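PDB 4A38: metallo-carboxypeptidase from Pseudomonas aeruginosa, which hydrolyses the peptide bond that holds a C-terminal residue, as a zinc-dependent carboxypeptidase of the M14 family. Local coordinates for the L-benzylsuccinic acid site. Coordinates in Å, arbitrary orientation; residue numbers count along the deposited sequence, not the author numbering.

The L-benzylsuccinic acid site. Residues 180, 183, 231, 240-241, 273-274, 319, 348. With BZS (L-benzylsuccinic acid), chain B; ZN (zinc ion), chain C.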
# COMPACT_ATOMS: atom_id res chain seq x y z
N HIS A 180 1.73 5.27 4.08
CA HIS A 180 1.64 6.32 3.07
C HIS A 180 0.24 6.18 2.45
O HIS A 180 -0.04 5.24 1.70
CB HIS A 180 2.76 6.15 2.04
CG HIS A 180 4.12 6.43 2.60
ND1 HIS A 180 5.28 5.85 2.12
CD2 HIS A 180 4.51 7.24 3.62
CE1 HIS A 180 6.31 6.27 2.82
NE2 HIS A 180 5.87 7.12 3.74
N GLU A 183 -0.73 5.10 -1.29
CA GLU A 183 -0.35 3.77 -1.75
C GLU A 183 -1.41 2.69 -1.47
O GLU A 183 -1.17 1.70 -0.78
CB GLU A 183 1.01 3.40 -1.12
CG GLU A 183 2.19 4.23 -1.69
CD GLU A 183 3.44 4.22 -0.81
OE1 GLU A 183 3.62 3.27 -0.00
OE2 GLU A 183 4.26 5.16 -0.94
N ARG A 231 1.31 11.30 0.95
CA ARG A 231 2.39 10.96 1.87
C ARG A 231 2.25 11.05 3.38
O ARG A 231 2.76 10.20 4.12
CB ARG A 231 3.60 11.80 1.46
CG ARG A 231 4.93 11.38 2.03
CD ARG A 231 5.47 10.19 1.26
NE ARG A 231 6.73 9.75 1.83
CZ ARG A 231 7.40 8.67 1.43
NH1 ARG A 231 6.91 7.92 0.45
NH2 ARG A 231 8.53 8.33 2.04
N ASN A 240 6.50 6.96 7.93
CA ASN A 240 7.65 6.10 7.78
C ASN A 240 8.98 6.82 7.94
O ASN A 240 9.99 6.46 7.32
CB ASN A 240 7.61 5.36 6.44
CG ASN A 240 8.32 4.03 6.52
OD1 ASN A 240 8.41 3.43 7.59
ND2 ASN A 240 8.80 3.55 5.39
N ARG A 241 8.95 7.86 8.77
CA ARG A 241 10.11 8.66 9.11
C ARG A 241 9.98 8.96 10.60
O ARG A 241 10.77 9.72 11.16
CB ARG A 241 10.12 9.98 8.32
CG ARG A 241 10.44 9.85 6.83
CD ARG A 241 11.86 9.34 6.58
NE ARG A 241 12.14 9.25 5.15
CZ ARG A 241 11.61 8.34 4.33
NH1 ARG A 241 10.77 7.42 4.79
NH2 ARG A 241 11.92 8.36 3.04
N HIS A 273 4.16 -1.24 1.00
CA HIS A 273 4.09 0.06 0.33
C HIS A 273 3.82 -0.09 -1.16
O HIS A 273 3.61 -1.19 -1.68
CB HIS A 273 5.41 0.83 0.50
CG HIS A 273 5.75 1.18 1.92
ND1 HIS A 273 5.77 2.48 2.37
CD2 HIS A 273 6.15 0.42 2.96
CE1 HIS A 273 6.16 2.50 3.64
NE2 HIS A 273 6.40 1.26 4.01
N GLY A 274 3.84 1.05 -1.85
CA GLY A 274 3.63 1.09 -3.28
C GLY A 274 4.64 2.07 -3.84
O GLY A 274 4.87 3.13 -3.24
N TYR A 319 15.30 -0.52 -5.16
CA TYR A 319 16.03 0.67 -4.73
C TYR A 319 17.51 0.34 -4.57
O TYR A 319 17.87 -0.82 -4.32
CB TYR A 319 15.51 1.16 -3.38
CG TYR A 319 14.04 1.55 -3.34
CD1 TYR A 319 13.48 2.36 -4.32
CD2 TYR A 319 13.23 1.14 -2.27
CE1 TYR A 319 12.15 2.76 -4.25
CE2 TYR A 319 11.89 1.54 -2.19
CZ TYR A 319 11.36 2.35 -3.18
OH TYR A 319 10.04 2.75 -3.10
N GLU A 348 7.21 -3.67 -2.01
CA GLU A 348 6.81 -2.63 -2.95
C GLU A 348 6.04 -3.14 -4.15
O GLU A 348 6.51 -4.01 -4.88
CB GLU A 348 8.04 -1.87 -3.44
CG GLU A 348 8.83 -1.16 -2.36
CD GLU A 348 8.27 0.18 -2.02
OE1 GLU A 348 7.21 0.55 -2.59
OE2 GLU A 348 8.88 0.87 -1.19
C1 BZS B . 7.87 4.28 -0.20
C2 BZS B . 9.37 3.99 -0.07
CA BZS B . 9.73 3.89 1.42
C BZS B . 9.73 5.28 2.05
CB BZS B . 11.10 3.25 1.61
O1 BZS B . 7.12 3.36 -0.58
O2 BZS B . 7.49 5.43 0.11
O3 BZS B . 10.29 6.20 1.42
O4 BZS B . 9.18 5.41 3.16
ZN ZN C . 5.46 4.19 0.91
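The zinc-centred active site of this M14 carboxypeptidase, placed where strands 268-275 and 343-350 meet the loops of the catalytic domain, is occupied by L-benzylsuccinic acid, a classic inhibitor that resembles the two products of peptide cleavage. One carboxylate chelates the metal through O1 and O2, O1 lying 2.4 Å from ZN. His180 and His273 each give ND1, and Glu183 adds both carboxylate oxygens, making a distorted six-coordinate zinc. The extended Glu183 chain is steadied by the backbone N of Gly274, which donates to OE1 (2.9 Å) from above the carboxylate plane. Arg231 grips the inhibitor end-on: NH1 makes a salt-bridging hydrogen bond to the zinc-bound O2 at 2.6 Å. Its NH2 donates to O3 of the second carboxylate in a nearly straight bond (166° at H), with O3 in the guanidinium plane. His180 NE2 sits over the centre of the Arg231 guanidinium, 3.2 Å above its plane. Arg241, bent at chi2 (-64°), hydrogen-bonds O4 through NH1, also a salt bridge, and O3 through NH2; NH1 also donates to the Asn240 carbonyl O. Asn240 ND2 completes the clasp on O4 at 2.9 Å, so both oxygens of this C-terminus-like carboxylate accept from more than one donor. Glu348, the presumed general acid-base, places OE2 3.1 Å from O1; two such acceptors would repel unless one carries a proton, which the coordinates cannot show. Tyr319 comes tip-first, its OH 3.3 Å from methylene C2. Recognition of the non-metal carboxylate thus falls to Arg231 NH2 and 3-10 helix 239-241, while catalytic Glu348 stands on strand 343-350 across the metal site.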